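Local coordinates for protein cellulase IBT99 (Metagenomes, PDB 6WBT) that probably hydrolyses 6-phospho-alpha-glucosides as a family 4 glycoside hydrolase of gut microbes that binds NAD and a manganese ion, at residues I7-G12 and L36-I41; R45-A50 and L66-N71; F258-P263 and R380-L385. All coordinates share one frame; numbering follows the deposited sequence.

Interaction 1 (I7-G12 and L36-I41). With NAD (nicotinamide-adenine-dinucleotide), chain G.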
loop_
_atom_site.group_PDB
_atom_site.type_symbol
_atom_site.label_atom_id
_atom_site.label_comp_id
_atom_site.label_asym_id
_atom_site.label_seq_id
_atom_site.Cartn_x
_atom_site.Cartn_y
_atom_site.Cartn_z
ATOM N N ILE A 7 4.077 -5.630 42.164
ATOM C CA ILE A 7 3.274 -6.376 41.201
ATOM C C ILE A 7 1.815 -6.304 41.625
ATOM O O ILE A 7 1.483 -6.579 42.786
ATOM C CB ILE A 7 3.746 -7.836 41.094
ATOM C CG1 ILE A 7 5.272 -7.900 40.997
ATOM C CG2 ILE A 7 3.110 -8.511 39.889
ATOM C CD1 ILE A 7 5.841 -7.213 39.774
ATOM N N VAL A 8 0.943 -5.937 40.690
ATOM C CA VAL A 8 -0.484 -5.792 40.946
ATOM C C VAL A 8 -1.238 -6.730 40.015
ATOM O O VAL A 8 -0.998 -6.736 38.802
ATOM C CB VAL A 8 -0.954 -4.339 40.751
ATOM C CG1 VAL A 8 -2.441 -4.217 41.045
ATOM C CG2 VAL A 8 -0.149 -3.400 41.634
ATOM N N ILE A 9 -2.147 -7.518 40.581
ATOM C CA ILE A 9 -2.997 -8.422 39.817
ATOM C C ILE A 9 -4.372 -7.771 39.736
ATOM O O ILE A 9 -5.173 -7.857 40.672
ATOM C CB ILE A 9 -3.061 -9.815 40.448
ATOM C CG1 ILE A 9 -1.666 -10.438 40.502
ATOM C CG2 ILE A 9 -4.013 -10.709 39.668
ATOM C CD1 ILE A 9 -1.647 -11.844 41.055
ATOM N N CYS A 10 -4.648 -7.109 38.616
ATOM C CA CYS A 10 -5.941 -6.464 38.393
ATOM C C CYS A 10 -6.990 -7.545 38.172
ATOM O O CYS A 10 -7.072 -8.141 37.096
ATOM C CB CYS A 10 -5.866 -5.512 37.206
ATOM S SG CYS A 10 -7.386 -4.584 36.900
ATOM N N GLY A 11 -7.801 -7.799 39.195
ATOM C CA GLY A 11 -8.768 -8.875 39.143
ATOM C C GLY A 11 -8.366 -10.031 40.033
ATOM O O GLY A 11 -8.346 -11.187 39.598
ATOM N N GLY A 12 -8.039 -9.724 41.291
ATOM C CA GLY A 12 -7.580 -10.740 42.221
ATOM C C GLY A 12 -8.617 -11.786 42.566
ATOM O O GLY A 12 -8.261 -12.849 43.084
ATOM N N LEU A 36 3.095 -7.764 46.702
ATOM C CA LEU A 36 2.121 -8.395 45.820
ATOM C C LEU A 36 0.751 -7.810 46.133
ATOM O O LEU A 36 0.276 -7.911 47.269
ATOM C CB LEU A 36 2.115 -9.913 45.997
ATOM C CG LEU A 36 1.320 -10.711 44.960
ATOM C CD1 LEU A 36 1.999 -10.648 43.599
ATOM C CD2 LEU A 36 1.133 -12.153 45.406
ATOM N N TRP A 37 0.122 -7.198 45.134
ATOM C CA TRP A 37 -1.144 -6.502 45.313
ATOM C C TRP A 37 -2.250 -7.213 44.549
ATOM O O TRP A 37 -2.070 -7.580 43.382
ATOM C CB TRP A 37 -1.035 -5.046 44.854
ATOM C CG TRP A 37 -0.330 -4.165 45.838
ATOM C CD1 TRP A 37 1.018 -4.024 45.994
ATOM C CD2 TRP A 37 -0.938 -3.301 46.807
ATOM N NE1 TRP A 37 1.287 -3.127 46.999
ATOM C CE2 TRP A 37 0.103 -2.669 47.515
ATOM C CE3 TRP A 37 -2.261 -3.003 47.146
ATOM C CZ2 TRP A 37 -0.137 -1.755 48.539
ATOM C CZ3 TRP A 37 -2.497 -2.095 48.163
ATOM C CH2 TRP A 37 -1.441 -1.482 48.848
ATOM N N LEU A 38 -3.389 -7.404 45.208
ATOM C CA LEU A 38 -4.581 -7.973 44.592
ATOM C C LEU A 38 -5.644 -6.884 44.552
ATOM O O LEU A 38 -6.153 -6.468 45.597
ATOM C CB LEU A 38 -5.072 -9.193 45.369
ATOM C CG LEU A 38 -4.118 -10.386 45.463
ATOM C CD1 LEU A 38 -4.770 -11.517 46.240
ATOM C CD2 LEU A 38 -3.687 -10.859 44.081
ATOM N N TYR A 39 -5.973 -6.419 43.352
ATOM C CA TYR A 39 -6.975 -5.383 43.158
ATOM C C TYR A 39 -8.189 -5.963 42.447
ATOM O O TYR A 39 -8.055 -6.783 41.535
ATOM C CB TYR A 39 -6.414 -4.212 42.349
ATOM C CG TYR A 39 -7.475 -3.262 41.841
ATOM C CD1 TYR A 39 -8.078 -2.344 42.692
ATOM C CD2 TYR A 39 -7.875 -3.282 40.510
ATOM C CE1 TYR A 39 -9.051 -1.474 42.232
ATOM C CE2 TYR A 39 -8.847 -2.417 40.042
ATOM C CZ TYR A 39 -9.430 -1.516 40.906
ATOM O OH TYR A 39 -10.397 -0.655 40.440
ATOM N N ASP A 40 -9.371 -5.522 42.866
ATOM C CA ASP A 40 -10.618 -5.987 42.279
ATOM C C ASP A 40 -11.717 -5.005 42.648
ATOM O O ASP A 40 -11.584 -4.219 43.589
ATOM C CB ASP A 40 -10.966 -7.400 42.756
ATOM C CG ASP A 40 -11.892 -8.120 41.810
ATOM O OD1 ASP A 40 -12.916 -7.529 41.399
ATOM O OD2 ASP A 40 -11.585 -9.281 41.466
ATOM N N ILE A 41 -12.809 -5.055 41.882
ATOM C CA ILE A 41 -13.981 -4.241 42.185
ATOM C C ILE A 41 -14.979 -4.974 43.072
ATOM O O ILE A 41 -15.854 -4.330 43.666
ATOM C CB ILE A 41 -14.686 -3.773 40.899
ATOM C CG1 ILE A 41 -15.238 -4.970 40.127
ATOM C CG2 ILE A 41 -13.732 -2.965 40.031
ATOM C CD1 ILE A 41 -16.067 -4.586 38.928
HETATM P PA NAD G . -13.703 -14.747 37.094
HETATM O O1A NAD G . -15.065 -14.269 36.718
HETATM O O2A NAD G . -13.597 -15.986 37.921
HETATM O O5B NAD G . -12.914 -13.550 37.819
HETATM C C5B NAD G . -12.777 -12.271 37.140
HETATM C C4B NAD G . -12.497 -11.194 38.159
HETATM O O4B NAD G . -12.418 -9.902 37.499
HETATM C C3B NAD G . -13.549 -11.025 39.270
HETATM O O3B NAD G . -12.903 -10.979 40.535
HETATM C C2B NAD G . -14.179 -9.667 38.942
HETATM O O2B NAD G . -14.769 -9.021 40.051
HETATM C C1B NAD G . -12.969 -8.944 38.370
HETATM N N9A NAD G . -13.292 -7.736 37.618
HETATM C C8A NAD G . -14.385 -7.538 36.812
HETATM N N7A NAD G . -14.423 -6.347 36.267
HETATM C C5A NAD G . -13.289 -5.712 36.752
HETATM C C6A NAD G . -12.768 -4.420 36.544
HETATM N N6A NAD G . -13.345 -3.507 35.769
HETATM N N1A NAD G . -11.617 -4.102 37.181
HETATM C C2A NAD G . -11.042 -5.025 37.962
HETATM N N3A NAD G . -11.440 -6.266 38.229
HETATM C C4A NAD G . -12.584 -6.557 37.588
HETATM O O3 NAD G . -12.837 -14.951 35.760
HETATM P PN NAD G . -11.836 -16.112 35.286
HETATM O O1N NAD G . -10.818 -16.340 36.354
HETATM O O2N NAD G . -12.637 -17.275 34.805
HETATM O O5D NAD G . -11.140 -15.393 34.035
HETATM C C5D NAD G . -10.526 -14.099 34.255
HETATM C C4D NAD G . -10.171 -13.485 32.924
HETATM O O4D NAD G . -9.065 -14.215 32.346
HETATM C C3D NAD G . -11.275 -13.521 31.857
HETATM O O3D NAD G . -11.354 -12.260 31.206
HETATM C C2D NAD G . -10.741 -14.602 30.912
HETATM O O2D NAD G . -11.302 -14.582 29.610
HETATM C C1D NAD G . -9.253 -14.278 30.942
HETATM N N1N NAD G . -8.417 -15.382 30.392
HETATM C C2N NAD G . -7.832 -15.244 29.162
HETATM C C3N NAD G . -7.072 -16.271 28.622
HETATM C C7N NAD G . -6.409 -16.033 27.289
HETATM O O7N NAD G . -6.300 -16.962 26.495
HETATM N N7N NAD G . -5.933 -14.819 27.047
HETATM C C4N NAD G . -6.939 -17.459 29.333
HETATM C C5N NAD G . -7.504 -17.572 30.585
HETATM C C6N NAD G . -8.236 -16.523 31.098
#
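Val-8, Ile-9 and Cys-10 run beside Trp-37, Leu-38 and Tyr-39 as parallel neighbours in the NAD-binding Rossmann fold, here the first and second strands of its opening beta-alpha-beta unit. The backbone bonds cross back and forth, starting with Trp-37 N to Ile-7 O at 2.8 Å. On the face that carries Val-8 and Trp-37, the two side chains cross obliquely, Val-8 CG2 lying 3.7 Å from Trp-37 CB. On the other face Ile-9 and Leu-38 lie side by side and point the same way, with Ile-9 CD1 and Leu-38 CD2 3.8 Å apart; helices 17-25 and 43-60 pack over them. Cys-10 and Tyr-39 both leave anti to the backbone N (chi1 -177° and 167°) on the Val-8 face. Cys-10 SG lies at the phenol edge, in the ring plane, 3.9 Å from Tyr-39 CD2. The same sulfur reaches the adenine of NAD. Past the strand end the chain turns through Gly-11 and Gly-12, whose two N-H groups both bond to Tyr-39 O. A CB on Gly-12 would run into Leu-38 CB, and its absence lets the turn lie close against the second strand. Asp-40, just past the second strand, grips the adenosine ribose, as is usual in NAD-binding Rossmann domains: its OD2 faces O3B, and its OD1 accepts a hydrogen bond from NAD O2B at 2.7 Å.

Interaction 2 (R45-A50 and L66-N71); sequences RQNKVA and LKVTVN. With NAD (nicotinamide-adenine-dinucleotide), chain G.
Gln-46 leaves its helix with CG anti to the backbone N (chi1 174°) and stays extended beyond it, which carries the chain across to Val-68. Val-68 meets it with CG1 anti to its own backbone N (chi1 180°), a setting that spreads the two methyls over different partners. Val-68 CG1 lies 3.8 Å from Gln-46 CG, the two side chains sliding past each other in opposite directions, while Val-68 CG2 rests 3.8 Å from Ala-50 CB, one turn further along the helix. Leu-66 continues the row, its CD2 4.3 Å from Ala-50 O. This is the second beta-alpha-beta unit of the Rossmann fold: helix 43-60 lies over strand 66-69, the edge strand of the sheet within this chain, and the short segments run at 165° with their axes 9.4 Å apart. Further along, Thr-69 OG1 accepts from Asn-71 N at 3.0 Å, closing an ST turn, and Asn-71 in turn caps helix 72-76 through Glu-74 N. Arg-45, on the same helix as Gln-46, reaches the cofactor with an extended chain. Its NH2 makes a weak hydrogen bond to NAD O2A on the adenosine-side phosphate and a salt bridge with Glu-295, while its NE is bonded to Gly-13 O.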
loop_
_atom_site.group_PDB
_atom_site.type_symbol
_atom_site.label_atom_id
_atom_site.label_comp_id
_atom_site.label_asym_id
_atom_site.label_seq_id
_atom_site.Cartn_x
_atom_site.Cartn_y
_atom_site.Cartn_z
ATOM N N ARG A 45 -15.691 -11.228 46.861
ATOM C CA ARG A 45 -15.139 -12.295 46.032
ATOM C C ARG A 45 -13.619 -12.321 46.106
ATOM O O ARG A 45 -13.010 -13.397 46.126
ATOM C CB ARG A 45 -15.602 -12.134 44.584
ATOM C CG ARG A 45 -15.061 -13.199 43.640
ATOM C CD ARG A 45 -15.447 -12.917 42.197
ATOM N NE ARG A 45 -14.901 -13.917 41.283
ATOM C CZ ARG A 45 -15.557 -15.001 40.883
ATOM N NH1 ARG A 45 -16.791 -15.230 41.312
ATOM N NH2 ARG A 45 -14.981 -15.858 40.050
ATOM N N GLN A 46 -12.987 -11.146 46.148
ATOM C CA GLN A 46 -11.530 -11.094 46.205
ATOM C C GLN A 46 -11.008 -11.562 47.557
ATOM O O GLN A 46 -9.949 -12.197 47.633
ATOM C CB GLN A 46 -11.044 -9.677 45.903
ATOM C CG GLN A 46 -9.548 -9.492 46.079
ATOM C CD GLN A 46 -9.065 -8.155 45.567
ATOM O OE1 GLN A 46 -8.350 -8.086 44.570
ATOM N NE2 GLN A 46 -9.454 -7.082 46.246
ATOM N N ASN A 47 -11.734 -11.261 48.637
ATOM C CA ASN A 47 -11.280 -11.668 49.963
ATOM C C ASN A 47 -11.274 -13.183 50.120
ATOM O O ASN A 47 -10.444 -13.723 50.859
ATOM C CB ASN A 47 -12.149 -11.023 51.042
ATOM C CG ASN A 47 -11.932 -9.525 51.146
ATOM O OD1 ASN A 47 -12.885 -8.755 51.265
ATOM N ND2 ASN A 47 -10.674 -9.104 51.099
ATOM N N LYS A 48 -12.183 -13.884 49.436
ATOM C CA LYS A 48 -12.180 -15.342 49.495
ATOM C C LYS A 48 -11.008 -15.919 48.712
ATOM O O LYS A 48 -10.359 -16.869 49.165
ATOM C CB LYS A 48 -13.504 -15.891 48.963
ATOM C CG LYS A 48 -14.727 -15.405 49.722
ATOM C CD LYS A 48 -16.007 -15.881 49.059
ATOM C CE LYS A 48 -17.232 -15.306 49.750
ATOM N NZ LYS A 48 -18.489 -15.684 49.049
ATOM N N VAL A 49 -10.722 -15.359 47.534
ATOM C CA VAL A 49 -9.569 -15.808 46.761
ATOM C C VAL A 49 -8.274 -15.423 47.465
ATOM O O VAL A 49 -7.280 -16.156 47.394
ATOM C CB VAL A 49 -9.630 -15.241 45.331
ATOM C CG1 VAL A 49 -8.485 -15.783 44.490
ATOM C CG2 VAL A 49 -10.969 -15.568 44.688
ATOM N N ALA A 50 -8.262 -14.281 48.159
ATOM C CA ALA A 50 -7.071 -13.875 48.897
ATOM C C ALA A 50 -6.720 -14.874 49.991
ATOM O O ALA A 50 -5.547 -15.009 50.353
ATOM C CB ALA A 50 -7.269 -12.482 49.495
ATOM N N LEU A 66 1.630 -9.661 51.115
ATOM C CA LEU A 66 0.456 -9.581 50.258
ATOM C C LEU A 66 -0.456 -8.461 50.737
ATOM O O LEU A 66 -0.840 -8.425 51.911
ATOM C CB LEU A 66 -0.310 -10.907 50.247
ATOM C CG LEU A 66 -1.617 -10.924 49.452
ATOM C CD1 LEU A 66 -1.349 -10.742 47.966
ATOM C CD2 LEU A 66 -2.385 -12.210 49.709
ATOM N N LYS A 67 -0.803 -7.554 49.827
ATOM C CA LYS A 67 -1.734 -6.468 50.105
ATOM C C LYS A 67 -2.977 -6.644 49.243
ATOM O O LYS A 67 -2.872 -6.891 48.037
ATOM C CB LYS A 67 -1.089 -5.106 49.837
ATOM C CG LYS A 67 0.252 -4.906 50.526
ATOM C CD LYS A 67 0.198 -3.791 51.560
ATOM C CE LYS A 67 -0.666 -4.171 52.752
ATOM N NZ LYS A 67 -0.655 -3.116 53.803
ATOM N N VAL A 68 -4.147 -6.524 49.863
ATOM C CA VAL A 68 -5.426 -6.683 49.183
ATOM C C VAL A 68 -6.214 -5.393 49.347
ATOM O O VAL A 68 -6.308 -4.853 50.456
ATOM C CB VAL A 68 -6.216 -7.885 49.733
ATOM C CG1 VAL A 68 -7.549 -8.020 49.013
ATOM C CG2 VAL A 68 -5.400 -9.161 49.596
ATOM N N THR A 69 -6.777 -4.900 48.248
ATOM C CA THR A 69 -7.510 -3.643 48.283
ATOM C C THR A 69 -8.507 -3.600 47.136
ATOM O O THR A 69 -8.392 -4.341 46.155
ATOM C CB THR A 69 -6.569 -2.438 48.200
ATOM O OG1 THR A 69 -7.334 -1.228 48.260
ATOM C CG2 THR A 69 -5.790 -2.470 46.895
ATOM N N VAL A 70 -9.495 -2.718 47.283
ATOM C CA VAL A 70 -10.424 -2.381 46.213
ATOM C C VAL A 70 -10.285 -0.936 45.763
ATOM O O VAL A 70 -11.012 -0.508 44.864
ATOM C CB VAL A 70 -11.883 -2.675 46.621
ATOM C CG1 VAL A 70 -12.082 -4.165 46.856
ATOM C CG2 VAL A 70 -12.260 -1.878 47.861
ATOM N N ASN A 71 -9.372 -0.172 46.361
ATOM C CA ASN A 71 -9.162 1.219 45.986
ATOM C C ASN A 71 -8.139 1.288 44.861
ATOM O O ASN A 71 -7.007 0.815 45.038
ATOM C CB ASN A 71 -8.683 2.030 47.181
ATOM C CG ASN A 71 -8.419 3.484 46.833
ATOM O OD1 ASN A 71 -7.276 3.882 46.608
ATOM N ND2 ASN A 71 -9.478 4.286 46.793
HETATM P PA NAD G . -13.703 -14.747 37.094
HETATM O O1A NAD G . -15.065 -14.269 36.718
HETATM O O2A NAD G . -13.597 -15.986 37.921
HETATM O O5B NAD G . -12.914 -13.550 37.819
HETATM C C5B NAD G . -12.777 -12.271 37.140
HETATM C C4B NAD G . -12.497 -11.194 38.159
HETATM O O4B NAD G . -12.418 -9.902 37.499
HETATM C C3B NAD G . -13.549 -11.025 39.270
HETATM O O3B NAD G . -12.903 -10.979 40.535
HETATM C C2B NAD G . -14.179 -9.667 38.942
HETATM O O2B NAD G . -14.769 -9.021 40.051
HETATM C C1B NAD G . -12.969 -8.944 38.370
HETATM N N9A NAD G . -13.292 -7.736 37.618
HETATM C C8A NAD G . -14.385 -7.538 36.812
HETATM N N7A NAD G . -14.423 -6.347 36.267
HETATM C C5A NAD G . -13.289 -5.712 36.752
HETATM C C6A NAD G . -12.768 -4.420 36.544
HETATM N N6A NAD G . -13.345 -3.507 35.769
HETATM N N1A NAD G . -11.617 -4.102 37.181
HETATM C C2A NAD G . -11.042 -5.025 37.962
HETATM N N3A NAD G . -11.440 -6.266 38.229
HETATM C C4A NAD G . -12.584 -6.557 37.588
HETATM O O3 NAD G . -12.837 -14.951 35.760
HETATM P PN NAD G . -11.836 -16.112 35.286
HETATM O O1N NAD G . -10.818 -16.340 36.354
HETATM O O2N NAD G . -12.637 -17.275 34.805
HETATM O O5D NAD G . -11.140 -15.393 34.035
HETATM C C5D NAD G . -10.526 -14.099 34.255
HETATM C C4D NAD G . -10.171 -13.485 32.924
HETATM O O4D NAD G . -9.065 -14.215 32.346
HETATM C C3D NAD G . -11.275 -13.521 31.857
HETATM O O3D NAD G . -11.354 -12.260 31.206
HETATM C C2D NAD G . -10.741 -14.602 30.912
HETATM O O2D NAD G . -11.302 -14.582 29.610
HETATM C C1D NAD G . -9.253 -14.278 30.942
HETATM N N1N NAD G . -8.417 -15.382 30.392
HETATM C C2N NAD G . -7.832 -15.244 29.162
HETATM C C3N NAD G . -7.072 -16.271 28.622
HETATM C C7N NAD G . -6.409 -16.033 27.289
HETATM O O7N NAD G . -6.300 -16.962 26.495
HETATM N N7N NAD G . -5.933 -14.819 27.047
HETATM C C4N NAD G . -6.939 -17.459 29.333
HETATM C C5N NAD G . -7.504 -17.572 30.585
HETATM C C6N NAD G . -8.236 -16.523 31.098
#

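Interaction 3 (F258-P263 and R380-L385); sequences FTDYLP and RFYKGL
Phe-258, just past the end of helix 251-257, turns its ring toward Phe-381 of helix 380-402 in an offset stack, the ring centroids 4.8 Å apart and the planes at 21°. The side chains themselves cross at about a right angle, and it is the tip of the second ring that does the touching: Phe-381 CZ sits over one face of Phe-258, toward its rim, 3.7 Å from Phe-258 CE1. Met-410 of the second subunit packs against both phenylalanines. Thr-259 faces away from the helix, and its OG1 is hydrogen-bonded to Glu-406 of that subunit. Asp-260 brings in the polar part of the contact. In Tyr-382, CG anti to the carbonyl carbon (chi1 -51°) starts the ring off toward the 258-263 loop, where its hydroxyl donates to Asp-260 OD2 at 3.1 Å, using the anti lone pair of that oxygen. Asp-260 OD2 lies at the edge of the Tyr-382 ring, near its plane. Asp-260 CB meanwhile lies over the centre of the Tyr-261 ring. Tyr-261 itself comes in obliquely, its plane at 41° to that of Tyr-382, with Tyr-261 CE2 over one face of that ring and 3.5 Å from Tyr-382 CE2. Phe-381 CD2 covers the centre of the opposite face, so Tyr-382 is held between two aromatic neighbours. An alanine in place of Tyr-382 would probably leave Asp-260 OD2 without its hydroxyl mate and open a gap between Tyr-261 and Phe-381. Further on, Leu-262 and Pro-263 form a short strand that pairs with strand 202-210, whose Trp-204 meets the Tyr-382 ring edge-to-face. The whole is an aromatic cluster of the family 4 C-terminal domain, tying the loop after helix 251-257 to the start of helix 380-402 at a subunit interface.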
loop_
_atom_site.group_PDB
_atom_site.type_symbol
_atom_site.label_atom_id
_atom_site.label_comp_id
_atom_site.label_asym_id
_atom_site.label_seq_id
_atom_site.Cartn_x
_atom_site.Cartn_y
_atom_site.Cartn_z
ATOM N N PHE A 258 -7.976 -28.094 4.772
ATOM C CA PHE A 258 -7.021 -27.036 4.455
ATOM C C PHE A 258 -5.656 -27.479 4.960
ATOM O O PHE A 258 -5.414 -27.502 6.172
ATOM C CB PHE A 258 -7.455 -25.710 5.078
ATOM C CG PHE A 258 -8.921 -25.420 4.916
ATOM C CD1 PHE A 258 -9.429 -25.000 3.698
ATOM C CD2 PHE A 258 -9.793 -25.575 5.981
ATOM C CE1 PHE A 258 -10.778 -24.738 3.545
ATOM C CE2 PHE A 258 -11.144 -25.313 5.835
ATOM C CZ PHE A 258 -11.637 -24.895 4.615
ATOM N N THR A 259 -4.765 -27.827 4.032
ATOM C CA THR A 259 -3.534 -28.540 4.346
ATOM C C THR A 259 -2.304 -27.640 4.396
ATOM O O THR A 259 -1.185 -28.150 4.500
ATOM C CB THR A 259 -3.308 -29.658 3.327
ATOM O OG1 THR A 259 -3.136 -29.089 2.023
ATOM C CG2 THR A 259 -4.498 -30.605 3.306
ATOM N N ASP A 260 -2.479 -26.320 4.325
ATOM C CA ASP A 260 -1.325 -25.427 4.351
ATOM C C ASP A 260 -0.700 -25.373 5.740
ATOM O O ASP A 260 0.486 -25.673 5.914
ATOM C CB ASP A 260 -1.731 -24.025 3.889
ATOM C CG ASP A 260 -2.063 -23.969 2.412
ATOM O OD1 ASP A 260 -1.310 -24.559 1.608
ATOM O OD2 ASP A 260 -3.077 -23.334 2.054
ATOM N N TYR A 261 -1.486 -24.993 6.744
ATOM C CA TYR A 261 -0.981 -24.754 8.087
ATOM C C TYR A 261 -1.768 -25.584 9.093
ATOM O O TYR A 261 -2.831 -26.132 8.791
ATOM C CB TYR A 261 -1.070 -23.266 8.455
ATOM C CG TYR A 261 -0.617 -22.327 7.359
ATOM C CD1 TYR A 261 0.596 -22.516 6.710
ATOM C CD2 TYR A 261 -1.409 -21.257 6.966
ATOM C CE1 TYR A 261 1.011 -21.662 5.705
ATOM C CE2 TYR A 261 -1.003 -20.398 5.962
ATOM C CZ TYR A 261 0.207 -20.605 5.335
ATOM O OH TYR A 261 0.614 -19.752 4.335
ATOM N N LEU A 262 -1.224 -25.673 10.302
ATOM C CA LEU A 262 -1.950 -26.264 11.418
ATOM C C LEU A 262 -2.855 -25.207 12.039
ATOM O O LEU A 262 -2.360 -24.159 12.469
ATOM C CB LEU A 262 -0.983 -26.814 12.457
ATOM C CG LEU A 262 -0.308 -28.134 12.081
ATOM C CD1 LEU A 262 0.812 -28.464 13.052
ATOM C CD2 LEU A 262 -1.337 -29.253 12.048
ATOM N N PRO A 263 -4.162 -25.434 12.110
ATOM C CA PRO A 263 -5.081 -24.359 12.485
ATOM C C PRO A 263 -5.083 -24.075 13.977
ATOM O O PRO A 263 -4.771 -24.931 14.806
ATOM C CB PRO A 263 -6.444 -24.898 12.037
ATOM C CG PRO A 263 -6.303 -26.376 12.179
ATOM C CD PRO A 263 -4.871 -26.694 11.821
ATOM N N ARG A 380 -4.247 -15.851 -0.163
ATOM C CA ARG A 380 -5.552 -15.209 -0.313
ATOM C C ARG A 380 -6.585 -15.775 0.655
ATOM O O ARG A 380 -7.368 -15.018 1.242
ATOM C CB ARG A 380 -6.039 -15.347 -1.758
ATOM C CG ARG A 380 -7.499 -14.967 -1.960
ATOM C CD ARG A 380 -7.933 -15.136 -3.409
ATOM N NE ARG A 380 -7.639 -13.959 -4.221
ATOM C CZ ARG A 380 -6.579 -13.837 -5.013
ATOM N NH1 ARG A 380 -5.699 -14.825 -5.109
ATOM N NH2 ARG A 380 -6.399 -12.726 -5.715
ATOM N N PHE A 381 -6.612 -17.098 0.833
ATOM C CA PHE A 381 -7.644 -17.711 1.666
ATOM C C PHE A 381 -7.585 -17.216 3.105
ATOM O O PHE A 381 -8.623 -17.111 3.768
ATOM C CB PHE A 381 -7.520 -19.234 1.631
ATOM C CG PHE A 381 -8.405 -19.936 2.623
ATOM C CD1 PHE A 381 -9.783 -19.901 2.487
ATOM C CD2 PHE A 381 -7.861 -20.630 3.691
ATOM C CE1 PHE A 381 -10.601 -20.545 3.395
ATOM C CE2 PHE A 381 -8.673 -21.276 4.604
ATOM C CZ PHE A 381 -10.046 -21.233 4.456
ATOM N N TYR A 382 -6.392 -16.903 3.602
ATOM C CA TYR A 382 -6.243 -16.434 4.972
ATOM C C TYR A 382 -6.324 -14.920 5.087
ATOM O O TYR A 382 -6.600 -14.410 6.178
ATOM C CB TYR A 382 -4.920 -16.940 5.549
ATOM C CG TYR A 382 -4.748 -18.429 5.360
ATOM C CD1 TYR A 382 -5.294 -19.329 6.261
ATOM C CD2 TYR A 382 -4.063 -18.934 4.265
ATOM C CE1 TYR A 382 -5.150 -20.690 6.087
ATOM C CE2 TYR A 382 -3.912 -20.294 4.081
ATOM C CZ TYR A 382 -4.458 -21.167 4.996
ATOM O OH TYR A 382 -4.317 -22.522 4.823
ATOM N N LYS A 383 -6.095 -14.195 3.991
ATOM C CA LYS A 383 -6.335 -12.757 3.991
ATOM C C LYS A 383 -7.826 -12.455 4.084
ATOM O O LYS A 383 -8.254 -11.633 4.902
ATOM C CB LYS A 383 -5.736 -12.122 2.736
ATOM C CG LYS A 383 -6.166 -10.681 2.503
ATOM C CD LYS A 383 -5.690 -10.175 1.150
ATOM C CE LYS A 383 -6.257 -8.798 0.837
ATOM N NZ LYS A 383 -5.828 -7.774 1.828
ATOM N N GLY A 384 -8.633 -13.120 3.253
ATOM C CA GLY A 384 -10.061 -12.850 3.241
ATOM C C GLY A 384 -10.748 -13.190 4.548
ATOM O O GLY A 384 -11.709 -12.523 4.941
ATOM N N LEU A 385 -10.273 -14.229 5.239
ATOM C CA LEU A 385 -10.842 -14.575 6.537
ATOM C C LEU A 385 -10.491 -13.531 7.589
ATOM O O LEU A 385 -11.340 -13.157 8.407
ATOM C CB LEU A 385 -10.356 -15.960 6.970
ATOM C CG LEU A 385 -10.983 -17.159 6.258
ATOM C CD1 LEU A 385 -10.284 -18.446 6.663
ATOM C CD2 LEU A 385 -12.469 -17.238 6.566
#

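Overall arrangement
From the N terminus, interaction 1 closes the first loop, through helix 17-25, by pairing strands 5-10 and 33-39. Interaction 2 closes the next, 15 residues between its segments, by laying helix 43-60 on strand 66-69. The two contacts come in series without crossing, share one sheet and join where Leu-36 and Leu-38 bond to the Lys-67 backbone; both also touch NAD. Interaction 3 opens much later and closes a far longer loop of 116 residues within the C-terminal domain, joining the loop after helix 251-257 to the start of helix 380-402. Its centre lies about 39 Å from that of interaction 1, on the opposite side of the chain's centre.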